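Local coordinates for methyltransferase (Pyrococcus horikoshii, PDB 1IXK), which probably methylates cytosine in RNA at C5, using S-adenosyl-L-methionine as methyl donor, at residues A123-A128 against D189-D194; P42-F47 against V301-G306; S17-D22 against R213-I218; K292-L297 against F308-R313; L114-G119 against Q138-D143. All coordinates share one frame; numbering follows the deposited sequence.

Interaction 1 of 5, residues A123-A128 against D189-D194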
# COMPACT_ATOMS: atom_id res chain seq x y z
N ALA A 123 7.81 -0.77 12.63
CA ALA A 123 8.55 -1.56 11.65
C ALA A 123 7.85 -1.53 10.29
O ALA A 123 6.63 -1.61 10.21
CB ALA A 123 8.70 -3.01 12.13
N ASP A 124 8.64 -1.39 9.23
CA ASP A 124 8.10 -1.44 7.87
C ASP A 124 8.63 -2.78 7.37
O ASP A 124 9.83 -2.96 7.23
CB ASP A 124 8.66 -0.31 7.01
CG ASP A 124 8.00 -0.24 5.64
OD1 ASP A 124 7.43 -1.27 5.21
OD2 ASP A 124 8.05 0.83 4.99
N MSE A 125 7.74 -3.74 7.12
CA MSE A 125 8.17 -5.05 6.68
C MSE A 125 8.27 -5.20 5.17
O MSE A 125 8.36 -6.31 4.65
CB MSE A 125 7.24 -6.13 7.25
CG MSE A 125 7.44 -6.38 8.75
SE MSE A 125 6.33 -7.67 9.35
CE MSE A 125 7.21 -9.17 8.74
N ALA A 126 8.27 -4.08 4.46
CA ALA A 126 8.35 -4.09 3.00
C ALA A 126 9.63 -4.76 2.51
O ALA A 126 10.66 -4.73 3.18
CB ALA A 126 8.28 -2.67 2.46
N ALA A 127 9.56 -5.35 1.32
CA ALA A 127 10.72 -5.99 0.72
C ALA A 127 11.62 -4.89 0.18
O ALA A 127 12.85 -5.01 0.18
CB ALA A 127 10.29 -6.91 -0.41
N ALA A 128 11.00 -3.80 -0.28
CA ALA A 128 11.74 -2.67 -0.81
C ALA A 128 11.30 -1.39 -0.11
O ALA A 128 10.54 -0.59 -0.65
CB ALA A 128 11.49 -2.55 -2.31
N ASP A 189 5.01 -1.25 18.46
CA ASP A 189 3.73 -0.58 18.68
C ASP A 189 2.92 -0.67 17.39
O ASP A 189 1.70 -0.87 17.42
CB ASP A 189 3.92 0.91 18.99
CG ASP A 189 4.58 1.16 20.33
OD1 ASP A 189 4.08 0.64 21.35
OD2 ASP A 189 5.60 1.89 20.36
N LYS A 190 3.60 -0.49 16.26
CA LYS A 190 2.95 -0.50 14.95
C LYS A 190 3.78 -1.24 13.90
O LYS A 190 5.01 -1.18 13.92
CB LYS A 190 2.77 0.94 14.45
CG LYS A 190 1.97 1.87 15.34
CD LYS A 190 0.50 1.55 15.29
CE LYS A 190 -0.33 2.81 15.53
NZ LYS A 190 0.03 3.52 16.77
N ILE A 191 3.10 -1.93 12.99
CA ILE A 191 3.77 -2.65 11.92
C ILE A 191 3.10 -2.40 10.58
O ILE A 191 1.88 -2.48 10.46
CB ILE A 191 3.78 -4.17 12.19
CG1 ILE A 191 4.60 -4.46 13.44
CG2 ILE A 191 4.35 -4.92 10.97
CD1 ILE A 191 4.74 -5.91 13.77
N LEU A 192 3.90 -2.08 9.57
CA LEU A 192 3.38 -1.84 8.23
C LEU A 192 3.80 -3.04 7.38
O LEU A 192 4.99 -3.28 7.18
CB LEU A 192 3.96 -0.56 7.63
CG LEU A 192 3.33 -0.11 6.30
CD1 LEU A 192 1.88 0.33 6.56
CD2 LEU A 192 4.12 1.05 5.70
N LEU A 193 2.82 -3.80 6.91
CA LEU A 193 3.09 -4.96 6.06
C LEU A 193 2.50 -4.65 4.70
O LEU A 193 1.37 -5.03 4.38
CB LEU A 193 2.45 -6.23 6.64
CG LEU A 193 2.56 -7.51 5.80
CD1 LEU A 193 4.00 -7.72 5.31
CD2 LEU A 193 2.10 -8.68 6.65
N ASP A 194 3.29 -3.94 3.90
CA ASP A 194 2.91 -3.52 2.57
C ASP A 194 3.64 -4.33 1.51
O ASP A 194 4.87 -4.35 1.47
CB ASP A 194 3.22 -2.03 2.38
CG ASP A 194 4.63 -1.66 2.84
OD1 ASP A 194 5.29 -0.86 2.14
OD2 ASP A 194 5.08 -2.16 3.90

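Interaction 2 of 5, residues P42-F47 against V301-G306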
# COMPACT_ATOMS: atom_id res chain seq x y z
N PRO A 42 -2.61 4.58 -17.88
CA PRO A 42 -1.57 5.11 -16.99
C PRO A 42 -2.20 5.88 -15.84
O PRO A 42 -3.27 6.47 -15.99
CB PRO A 42 -0.75 6.02 -17.91
CG PRO A 42 -0.99 5.44 -19.27
CD PRO A 42 -2.45 5.13 -19.24
N LEU A 43 -1.54 5.88 -14.69
CA LEU A 43 -2.04 6.60 -13.53
C LEU A 43 -1.49 8.02 -13.55
O LEU A 43 -0.45 8.28 -14.17
CB LEU A 43 -1.60 5.91 -12.24
CG LEU A 43 -2.09 4.49 -11.99
CD1 LEU A 43 -1.46 3.94 -10.73
CD2 LEU A 43 -3.62 4.48 -11.89
N PRO A 44 -2.18 8.96 -12.90
CA PRO A 44 -1.72 10.35 -12.86
C PRO A 44 -0.46 10.37 -12.00
O PRO A 44 -0.19 9.40 -11.29
CB PRO A 44 -2.87 11.08 -12.17
CG PRO A 44 -4.07 10.21 -12.45
CD PRO A 44 -3.51 8.84 -12.27
N ARG A 45 0.32 11.43 -12.08
CA ARG A 45 1.53 11.54 -11.27
C ARG A 45 1.10 12.24 -9.98
O ARG A 45 0.53 13.33 -10.02
CB ARG A 45 2.61 12.35 -12.00
CG ARG A 45 3.91 12.49 -11.23
CD ARG A 45 5.04 13.05 -12.08
NE ARG A 45 5.51 12.10 -13.08
CZ ARG A 45 4.96 11.92 -14.28
NH1 ARG A 45 3.90 12.64 -14.64
NH2 ARG A 45 5.46 11.02 -15.11
N CYS A 46 1.36 11.61 -8.84
CA CYS A 46 0.97 12.19 -7.56
C CYS A 46 2.18 12.44 -6.66
O CYS A 46 3.24 11.84 -6.84
CB CYS A 46 -0.02 11.27 -6.83
SG CYS A 46 -1.40 10.63 -7.83
N PHE A 47 2.02 13.34 -5.69
CA PHE A 47 3.11 13.63 -4.78
C PHE A 47 2.62 13.81 -3.36
O PHE A 47 1.45 14.10 -3.12
CB PHE A 47 3.88 14.88 -5.24
CG PHE A 47 3.06 16.15 -5.20
CD1 PHE A 47 2.91 16.86 -4.01
CD2 PHE A 47 2.42 16.61 -6.34
CE1 PHE A 47 2.12 18.00 -3.96
CE2 PHE A 47 1.63 17.76 -6.31
CZ PHE A 47 1.48 18.46 -5.11
N VAL A 301 -12.76 3.18 -10.47
CA VAL A 301 -13.40 4.25 -9.72
C VAL A 301 -12.43 5.12 -8.92
O VAL A 301 -12.69 6.30 -8.70
CB VAL A 301 -14.49 3.70 -8.74
CG1 VAL A 301 -15.56 2.96 -9.51
CG2 VAL A 301 -13.86 2.79 -7.72
N HIS A 302 -11.31 4.55 -8.49
CA HIS A 302 -10.36 5.31 -7.68
C HIS A 302 -9.10 5.80 -8.40
O HIS A 302 -8.25 6.45 -7.79
CB HIS A 302 -9.94 4.50 -6.46
CG HIS A 302 -11.09 4.02 -5.63
ND1 HIS A 302 -11.59 2.74 -5.72
CD2 HIS A 302 -11.86 4.66 -4.72
CE1 HIS A 302 -12.61 2.61 -4.89
NE2 HIS A 302 -12.80 3.76 -4.27
N GLU A 303 -8.98 5.48 -9.68
CA GLU A 303 -7.81 5.90 -10.46
C GLU A 303 -6.50 5.45 -9.81
O GLU A 303 -5.52 6.20 -9.79
CB GLU A 303 -7.80 7.42 -10.62
CG GLU A 303 -9.01 7.96 -11.37
CD GLU A 303 -8.87 9.43 -11.73
OE1 GLU A 303 -9.81 9.98 -12.35
OE2 GLU A 303 -7.83 10.04 -11.40
N THR A 304 -6.49 4.23 -9.29
CA THR A 304 -5.30 3.66 -8.66
C THR A 304 -5.21 2.24 -9.18
O THR A 304 -6.05 1.82 -9.97
CB THR A 304 -5.45 3.58 -7.12
OG1 THR A 304 -6.52 2.68 -6.80
CG2 THR A 304 -5.75 4.94 -6.52
N SER A 305 -4.19 1.51 -8.76
CA SER A 305 -4.05 0.12 -9.17
C SER A 305 -5.04 -0.63 -8.28
O SER A 305 -5.61 -0.04 -7.37
CB SER A 305 -2.64 -0.40 -8.89
OG SER A 305 -1.65 0.42 -9.49
N GLY A 306 -5.25 -1.92 -8.54
CA GLY A 306 -6.14 -2.69 -7.68
C GLY A 306 -5.44 -2.66 -6.33
O GLY A 306 -4.24 -2.91 -6.27

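Interaction 3 of 5, residues S17-D22 against R213-I218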
# COMPACT_ATOMS: atom_id res chain seq x y z
N SER A 17 -6.03 -15.15 -19.08
CA SER A 17 -6.29 -16.54 -19.40
C SER A 17 -7.78 -16.73 -19.15
O SER A 17 -8.40 -15.91 -18.46
CB SER A 17 -5.49 -17.46 -18.46
OG SER A 17 -5.94 -17.34 -17.12
N LYS A 18 -8.37 -17.78 -19.71
CA LYS A 18 -9.79 -18.00 -19.49
C LYS A 18 -10.09 -18.19 -18.01
O LYS A 18 -11.16 -17.82 -17.53
CB LYS A 18 -10.28 -19.22 -20.28
CG LYS A 18 -11.78 -19.46 -20.12
CD LYS A 18 -12.31 -20.49 -21.09
CE LYS A 18 -13.83 -20.56 -21.00
NZ LYS A 18 -14.43 -21.41 -22.06
N LEU A 19 -9.14 -18.77 -17.28
CA LEU A 19 -9.31 -19.00 -15.85
C LEU A 19 -9.49 -17.68 -15.10
O LEU A 19 -10.45 -17.51 -14.34
CB LEU A 19 -8.10 -19.75 -15.28
CG LEU A 19 -8.07 -19.94 -13.76
CD1 LEU A 19 -9.34 -20.65 -13.28
CD2 LEU A 19 -6.83 -20.74 -13.38
N PHE A 20 -8.56 -16.74 -15.31
CA PHE A 20 -8.64 -15.45 -14.64
C PHE A 20 -9.85 -14.66 -15.11
O PHE A 20 -10.46 -13.93 -14.33
CB PHE A 20 -7.36 -14.64 -14.88
CG PHE A 20 -6.20 -15.06 -14.02
CD1 PHE A 20 -5.17 -14.17 -13.74
CD2 PHE A 20 -6.12 -16.35 -13.49
CE1 PHE A 20 -4.08 -14.55 -12.95
CE2 PHE A 20 -5.04 -16.74 -12.70
CZ PHE A 20 -4.02 -15.84 -12.43
N ALA A 21 -10.20 -14.79 -16.38
CA ALA A 21 -11.36 -14.09 -16.91
C ALA A 21 -12.61 -14.60 -16.20
O ALA A 21 -13.47 -13.82 -15.80
CB ALA A 21 -11.48 -14.32 -18.42
N ASP A 22 -12.71 -15.92 -16.03
CA ASP A 22 -13.86 -16.51 -15.36
C ASP A 22 -13.87 -16.11 -13.89
O ASP A 22 -14.92 -15.84 -13.32
CB ASP A 22 -13.85 -18.04 -15.48
CG ASP A 22 -14.24 -18.52 -16.87
OD1 ASP A 22 -15.03 -17.83 -17.55
OD2 ASP A 22 -13.78 -19.61 -17.28
N ARG A 213 -0.21 -13.32 -14.64
CA ARG A 213 0.25 -14.19 -13.56
C ARG A 213 -0.37 -15.57 -13.70
O ARG A 213 -1.22 -15.80 -14.56
CB ARG A 213 -0.14 -13.60 -12.20
CG ARG A 213 0.26 -12.15 -11.97
CD ARG A 213 -0.26 -11.65 -10.63
NE ARG A 213 0.38 -12.32 -9.51
CZ ARG A 213 -0.01 -12.23 -8.24
NH1 ARG A 213 -1.07 -11.50 -7.92
NH2 ARG A 213 0.66 -12.87 -7.30
N THR A 214 0.06 -16.49 -12.84
CA THR A 214 -0.46 -17.84 -12.85
C THR A 214 -1.03 -18.16 -11.47
O THR A 214 -0.71 -17.49 -10.49
CB THR A 214 0.64 -18.87 -13.17
OG1 THR A 214 1.58 -18.90 -12.09
CG2 THR A 214 1.35 -18.50 -14.45
N MSE A 215 -1.87 -19.18 -11.40
CA MSE A 215 -2.48 -19.59 -10.15
C MSE A 215 -1.34 -19.92 -9.17
O MSE A 215 -1.47 -19.72 -7.96
CB MSE A 215 -3.38 -20.81 -10.39
CG MSE A 215 -4.64 -20.87 -9.55
SE MSE A 215 -5.66 -19.36 -9.50
CE MSE A 215 -5.39 -18.93 -7.78
N ASP A 216 -0.22 -20.41 -9.70
CA ASP A 216 0.94 -20.74 -8.88
C ASP A 216 1.54 -19.49 -8.25
O ASP A 216 1.89 -19.50 -7.06
CB ASP A 216 2.03 -21.42 -9.73
CG ASP A 216 1.87 -22.93 -9.77
OD1 ASP A 216 2.68 -23.59 -10.46
OD2 ASP A 216 0.94 -23.45 -9.11
N ASP A 217 1.67 -18.43 -9.03
CA ASP A 217 2.23 -17.19 -8.52
C ASP A 217 1.36 -16.65 -7.39
O ASP A 217 1.86 -16.07 -6.43
CB ASP A 217 2.33 -16.15 -9.64
CG ASP A 217 3.21 -16.61 -10.78
OD1 ASP A 217 4.38 -16.96 -10.54
OD2 ASP A 217 2.72 -16.63 -11.93
N ILE A 218 0.04 -16.85 -7.50
CA ILE A 218 -0.89 -16.38 -6.48
C ILE A 218 -0.66 -17.16 -5.18
O ILE A 218 -0.70 -16.59 -4.09
CB ILE A 218 -2.36 -16.56 -6.94
CG1 ILE A 218 -2.61 -15.71 -8.20
CG2 ILE A 218 -3.32 -16.13 -5.83
CD1 ILE A 218 -3.99 -15.86 -8.80

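Interaction 4 of 5, residues K292-L297 against F308-R313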
# COMPACT_ATOMS: atom_id res chain seq x y z
N LYS A 292 -15.56 -6.83 6.28
CA LYS A 292 -16.02 -5.60 5.64
C LYS A 292 -15.32 -4.36 6.19
O LYS A 292 -15.47 -3.26 5.66
CB LYS A 292 -17.54 -5.45 5.74
CG LYS A 292 -18.28 -6.45 4.88
CD LYS A 292 -19.68 -6.01 4.52
CE LYS A 292 -20.34 -7.03 3.60
NZ LYS A 292 -21.69 -6.58 3.16
N ASN A 293 -14.55 -4.54 7.27
CA ASN A 293 -13.78 -3.44 7.85
C ASN A 293 -12.59 -3.18 6.93
O ASN A 293 -12.03 -2.08 6.89
CB ASN A 293 -13.27 -3.80 9.25
CG ASN A 293 -14.32 -3.57 10.33
OD1 ASN A 293 -14.69 -2.43 10.61
ND2 ASN A 293 -14.80 -4.65 10.94
N ALA A 294 -12.20 -4.21 6.18
CA ALA A 294 -11.10 -4.12 5.22
C ALA A 294 -11.63 -3.38 3.99
O ALA A 294 -12.83 -3.38 3.74
CB ALA A 294 -10.61 -5.51 4.84
N ARG A 295 -10.73 -2.77 3.21
CA ARG A 295 -11.14 -2.00 2.04
C ARG A 295 -10.40 -2.38 0.77
O ARG A 295 -9.33 -2.96 0.81
CB ARG A 295 -10.90 -0.51 2.29
CG ARG A 295 -11.26 -0.02 3.69
CD ARG A 295 -12.70 -0.33 4.03
NE ARG A 295 -13.64 0.44 3.22
CZ ARG A 295 -14.96 0.28 3.28
NH1 ARG A 295 -15.48 -0.61 4.10
NH2 ARG A 295 -15.76 1.02 2.51
N ARG A 296 -11.00 -2.02 -0.36
CA ARG A 296 -10.41 -2.26 -1.67
C ARG A 296 -10.55 -1.00 -2.52
O ARG A 296 -11.57 -0.30 -2.45
CB ARG A 296 -11.13 -3.40 -2.39
CG ARG A 296 -10.61 -4.79 -2.07
CD ARG A 296 -11.43 -5.83 -2.82
NE ARG A 296 -10.92 -7.19 -2.64
CZ ARG A 296 -10.31 -7.89 -3.59
NH1 ARG A 296 -10.11 -7.36 -4.79
NH2 ARG A 296 -9.90 -9.13 -3.34
N LEU A 297 -9.53 -0.73 -3.32
CA LEU A 297 -9.55 0.40 -4.23
C LEU A 297 -9.54 -0.25 -5.61
O LEU A 297 -8.81 -1.21 -5.85
CB LEU A 297 -8.30 1.28 -4.07
CG LEU A 297 -8.16 2.06 -2.76
CD1 LEU A 297 -6.86 2.85 -2.79
CD2 LEU A 297 -9.36 2.99 -2.58
N PHE A 308 -5.80 -3.39 -1.79
CA PHE A 308 -6.51 -4.00 -0.66
C PHE A 308 -5.79 -3.57 0.61
O PHE A 308 -4.56 -3.57 0.66
CB PHE A 308 -6.46 -5.53 -0.75
CG PHE A 308 -7.02 -6.23 0.45
CD1 PHE A 308 -8.40 -6.40 0.60
CD2 PHE A 308 -6.18 -6.75 1.44
CE1 PHE A 308 -8.93 -7.07 1.71
CE2 PHE A 308 -6.70 -7.41 2.56
CZ PHE A 308 -8.08 -7.57 2.69
N ILE A 309 -6.55 -3.23 1.64
CA ILE A 309 -5.94 -2.82 2.89
C ILE A 309 -6.80 -3.21 4.07
O ILE A 309 -8.02 -3.10 4.02
CB ILE A 309 -5.71 -1.28 2.93
CG1 ILE A 309 -5.05 -0.90 4.26
CG2 ILE A 309 -7.04 -0.55 2.76
CD1 ILE A 309 -4.61 0.56 4.34
N ALA A 310 -6.15 -3.67 5.14
CA ALA A 310 -6.85 -4.07 6.36
C ALA A 310 -6.07 -3.56 7.57
O ALA A 310 -4.84 -3.59 7.58
CB ALA A 310 -6.98 -5.58 6.43
N LYS A 311 -6.80 -3.10 8.58
CA LYS A 311 -6.17 -2.60 9.80
C LYS A 311 -6.46 -3.59 10.92
O LYS A 311 -7.61 -3.78 11.32
CB LYS A 311 -6.73 -1.21 10.14
CG LYS A 311 -6.05 -0.55 11.32
CD LYS A 311 -6.40 0.93 11.35
CE LYS A 311 -5.76 1.62 12.54
NZ LYS A 311 -5.80 3.10 12.38
N ILE A 312 -5.39 -4.19 11.42
CA ILE A 312 -5.50 -5.22 12.46
C ILE A 312 -5.01 -4.79 13.84
O ILE A 312 -3.93 -4.22 13.97
CB ILE A 312 -4.69 -6.46 12.02
CG1 ILE A 312 -5.18 -6.94 10.66
CG2 ILE A 312 -4.79 -7.56 13.07
CD1 ILE A 312 -4.34 -8.06 10.04
N ARG A 313 -5.81 -5.07 14.87
CA ARG A 313 -5.42 -4.76 16.24
C ARG A 313 -5.19 -6.09 16.97
O ARG A 313 -6.02 -6.99 16.89
CB ARG A 313 -6.51 -3.96 16.97
CG ARG A 313 -6.13 -3.63 18.41
CD ARG A 313 -7.16 -2.77 19.13
NE ARG A 313 -6.78 -2.61 20.54
CZ ARG A 313 -7.17 -3.41 21.52
NH1 ARG A 313 -7.97 -4.43 21.29
NH2 ARG A 313 -6.71 -3.21 22.75
O HOH W 1 -9.65 -2.93 8.49

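Interaction 5 of 5, residues L114-G119 against Q138-D143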
# COMPACT_ATOMS: atom_id res chain seq x y z
N LEU A 114 -2.04 3.33 9.26
CA LEU A 114 -1.32 2.82 10.43
C LEU A 114 -1.25 3.91 11.50
O LEU A 114 -1.24 3.61 12.70
CB LEU A 114 0.10 2.38 10.04
CG LEU A 114 0.88 1.66 11.15
CD1 LEU A 114 0.09 0.45 11.65
CD2 LEU A 114 2.24 1.22 10.61
N ASP A 115 -1.19 5.16 11.05
CA ASP A 115 -1.18 6.31 11.95
C ASP A 115 -0.14 6.24 13.07
O ASP A 115 -0.49 6.33 14.25
CB ASP A 115 -2.58 6.46 12.57
CG ASP A 115 -2.82 7.83 13.18
OD1 ASP A 115 -3.71 7.93 14.05
OD2 ASP A 115 -2.14 8.80 12.79
N PRO A 116 1.14 6.06 12.72
CA PRO A 116 2.22 5.98 13.71
C PRO A 116 2.29 7.30 14.47
O PRO A 116 2.10 8.36 13.88
CB PRO A 116 3.48 5.78 12.86
CG PRO A 116 2.97 5.25 11.57
CD PRO A 116 1.69 5.98 11.35
N LYS A 117 2.57 7.25 15.77
CA LYS A 117 2.66 8.47 16.57
C LYS A 117 4.10 8.76 16.99
O LYS A 117 4.92 7.86 17.10
CB LYS A 117 1.80 8.35 17.83
CG LYS A 117 0.32 8.16 17.56
CD LYS A 117 -0.24 9.33 16.76
CE LYS A 117 -1.74 9.18 16.55
NZ LYS A 117 -2.29 10.31 15.75
N PRO A 118 4.42 10.04 17.22
CA PRO A 118 5.79 10.37 17.63
C PRO A 118 6.17 9.55 18.86
O PRO A 118 5.39 9.45 19.81
CB PRO A 118 5.70 11.86 17.94
CG PRO A 118 4.72 12.34 16.92
CD PRO A 118 3.64 11.27 16.97
N GLY A 119 7.36 8.95 18.83
CA GLY A 119 7.83 8.17 19.97
C GLY A 119 7.57 6.67 19.91
O GLY A 119 8.13 5.91 20.70
N GLN A 138 7.56 11.06 8.68
CA GLN A 138 7.02 12.41 8.85
C GLN A 138 5.78 12.39 9.74
O GLN A 138 5.52 13.33 10.49
CB GLN A 138 6.75 13.08 7.49
CG GLN A 138 5.63 12.51 6.64
CD GLN A 138 5.50 13.23 5.31
OE1 GLN A 138 6.37 13.12 4.44
NE2 GLN A 138 4.41 13.98 5.14
N LEU A 139 5.02 11.30 9.70
CA LEU A 139 3.84 11.18 10.54
C LEU A 139 4.28 11.09 12.00
O LEU A 139 3.57 11.52 12.91
CB LEU A 139 3.01 9.95 10.14
CG LEU A 139 2.27 10.06 8.80
CD1 LEU A 139 1.74 8.69 8.38
CD2 LEU A 139 1.12 11.05 8.93
N MSE A 140 5.47 10.53 12.21
CA MSE A 140 6.03 10.39 13.55
C MSE A 140 6.84 11.63 13.94
O MSE A 140 7.40 11.71 15.03
CB MSE A 140 6.92 9.13 13.61
CG MSE A 140 6.16 7.82 13.35
SE MSE A 140 7.21 6.36 13.01
CE MSE A 140 7.77 5.99 14.61
N ARG A 141 6.91 12.60 13.03
CA ARG A 141 7.63 13.84 13.25
C ARG A 141 9.07 13.62 13.73
O ARG A 141 9.55 14.27 14.67
CB ARG A 141 6.86 14.70 14.25
CG ARG A 141 5.46 15.02 13.77
CD ARG A 141 4.68 15.89 14.74
NE ARG A 141 3.34 16.18 14.22
CZ ARG A 141 2.47 16.99 14.81
NH1 ARG A 141 2.80 17.61 15.94
NH2 ARG A 141 1.28 17.20 14.26
N ASN A 142 9.76 12.69 13.07
CA ASN A 142 11.14 12.36 13.38
C ASN A 142 11.40 11.96 14.83
O ASN A 142 12.50 12.16 15.36
CB ASN A 142 12.08 13.52 13.00
CG ASN A 142 12.73 13.30 11.64
OD1 ASN A 142 12.93 12.17 11.21
ND2 ASN A 142 13.08 14.39 10.97
N ASP A 143 10.39 11.40 15.48
CA ASP A 143 10.51 10.93 16.85
C ASP A 143 10.16 9.46 16.77
O ASP A 143 9.60 9.02 15.77
CB ASP A 143 9.55 11.67 17.78
CG ASP A 143 9.70 11.26 19.23
OD1 ASP A 143 10.76 10.70 19.57
OD2 ASP A 143 8.76 11.49 20.02

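Interaction 1 of 5, residues A123-A128 against D189-D194
Leu192 O takes the N-H of Met125 at 2.8 Å, an almost straight bond lying close to the C=O direction. Leu192 N in turn gives to Ala123 O, also at 2.8 Å, and Ala123 N reaches Lys190 O, as between parallel strands. Asp124 and Leu192 pair in register and send their side chains to the same face, side by side. The carboxylate of Asp124 reaches forward along its own chain: CG is anti to the backbone N (chi1 -173°), and OD1, met from above the carboxylate plane, accepts Ala126 N at 3.0 Å in an Asx turn. Its OD2 is held by Thr133. An alanine here would probably leave Ala126 N and the Thr133 hydroxyl without their acceptor and let the start of the loop drift. The chain of Met125, a selenomethionine, runs extended to SE, which rests 3.8 Å from Ile191 CG2, while Ala126 CB lies 3.5 Å from Asp194 OD1. Ala126 and Asp194 both belong to the predicted S-adenosyl-L-methionine site. Asp124 OD1 lies only 2.8 Å from Asp194 OD2, two acceptors without a hydrogen bond, so acidic oxygens are concentrated beside the predicted cofactor loop, and Lys132, a long, weak ion partner of Asp194, would probably ease their repulsion only in part.

Interaction 2 of 5, residues P42-F47 against V301-G306
Leu43 makes the main apolar approach to the loop 301-306, and it meets backbone and hydroxyl rather than another hydrocarbon. Its CG stands anti to its own carbonyl carbon (chi1 -63°). Of the two methyls, CD2 comes within 3.3 Å of Glu303 O and 3.7 Å of Thr304 CA, while CD1 lies 3.7 Å from Ser305 OG. Beside it, Pro44 meets the extended side chain of Glu303 roughly at right angles, ring atom CG being 3.9 Å from OE2. Leucine suits its place because its two methyls touch two neighbouring parts of the loop at once, and proline has no N-H to leave without a partner. No hydrogen bond crosses between the segments. Within the loop, Thr304 OG1 gives to Ser305 O at 2.9 Å; Thr304 O and Ser305 N are buried by the contact with no partner in the model. Ser305 OG also has a weak hydrogen bond to Glu104. On the other segment, Cys46 is tied to Cys81 by a disulfide as the strand begins. The contact joins the N-terminal RsmF-type region to the methyltransferase region of this RsmB/NOP-family protein, at a loop whose Ser305 side chain lies about 5 Å from that of Cys247, the predicted nucleophile.

Interaction 3 of 5, residues S17-D22 against R213-I218
Phe20 holds CG anti to its carbonyl carbon (chi1 -78°), and the ring beyond it lies against the start of helix 215-235, where Ile218, with CG1 likewise anti to its carbonyl carbon and chi2 at 176°, extends CD1 to meet it. The two side chains come tip to tip, Phe20 CZ lying 3.6 Å from Ile218 CD1. Around the rest of the ring, Arg213 O stands obliquely, 3.5 Å from CE1, and the peptide between Thr214 and Met215 lies at the edge, near the ring plane. Met215, a selenomethionine, adds an oblique Met-aromatic contact, its SE being 5.4 Å from the ring centroid; the same SE touches Leu19 CD2 at 4.3 Å. A flat, apolar phenylalanine suits this spot because it can slip its rim against backbone and methyl groups alike. Both segments are helix starts with their amides capped. Ser17 OG, at an N-cap, accepts Phe20 N at 3.2 Å, which steadies the backbone that carries the ring. Thr214 and Asp217 form a capping box: Asp217 N gives to Thr214 OG1 at 3.1 Å, and Thr214 N returns the bond to Asp217 OD2 at 2.8 Å. The guanidinium of Arg213 leads away, to a salt bridge with Glu253. Helix 18-28 thus touches two neighbours: Ala21 packs on helix 5-13 and Phe20 on the N-terminal end of helix 215-235.

Interaction 4 of 5, residues K292-L297 against F308-R313
Arg295 and Ile309 are the hydrogen-bonded pair of an antiparallel hairpin formed by strands 295-297 and 307-314. Arg295 N gives to Ile309 O at 2.8 Å, and Ile309 N returns a bond to Arg295 O at 2.9 Å. The next pair, Arg296 with Phe308, is non-hydrogen-bonded and places both side chains on the other face. There the ring of Phe308, whose CG is anti to the backbone N (chi1 173°), receives Arg296 CG at its edge, in plane, 3.8 Å from CD1. Ala294 CB approaches the ring obliquely, 3.9 Å from CE1, and meets Ala310 CB at 4.0 Å; small methyls suit this close spacing. Arg296 presents its aliphatic part to the ring and carries the charge onward to a salt bridge with Glu255. An alanine in place of Phe308 would probably open a gap beside Ala294 and Arg296 CG and also lose ring packing on Ile258 of helix 255-264. Where the strands part, a water accepts from Lys311 N and gives a weak bond to Asn293 O. Strand 307-314 also runs antiparallel to 240-246 and to 267-270, the place of the reversed seventh strand in class I methyltransferases, with the hairpin partner 295-297 as an addition to that Rossmann-like sheet.

Interaction 5 of 5, residues L114-G119 against Q138-D143
Pro116 meets Met140 in a tight contact, CB to CG at 3.4 Å. Met140, a selenomethionine, sets CG anti to its carbonyl carbon (chi1 -63°) and continues extended to SE, which lies 3.8 Å from the same Pro116 CB. Leu139 holds its CG in a similar position and brings CD1 within 4.0 Å of Pro116 CD, the two side chains crossing at a slant, so that the proline ring is touched by both residues. Pro118 instead covers the backbone: its CG sits 3.3 Å from Met140 O, and CG also touches Arg141 CB. That carbonyl accepts Asp143 N, closing a type I' turn, while Arg141, with positive phi, ends helix 131-139 in a Schellman motif. Asp143 has CG anti to its backbone N (chi1 -177°), and OD2 lies 3.1 Å from Gly119 N, at an angle too poor for a hydrogen bond. Glycine fits position 119, since a CB at its phi of 95° would jam against the preceding carbonyl oxygen. Lys117 NZ makes a weak, long salt bridge to Asp115. With no hydrogen bond between the segments and two prolines that have no N-H to give, the helix end is held to the entry of strand 121-124 mainly by shape and apolar contact, the charged groups keeping to its margins.

Interactions 1, 4 and 5 belong to the methyltransferase region, and interactions 2 and 3 join the N-terminal region to it. Interactions 1 and 4 share one mixed sheet, their centres about 16 Å apart. Interaction 5 flanks interaction 1, Lys190 packing on Leu114, and the two alternate along the chain; helix 131-139 follows strand 121-124 through the predicted cofactor loop. Interaction 2 touches interaction 4 through His302 and Thr304 on Leu297, and the chain between its segments contains interactions 1 and 5. Interactions 3 and 5 lie at opposite sides, about 39 Å between centres. The N-terminal region is thus seated at two places, with the predicted nucleophile near both.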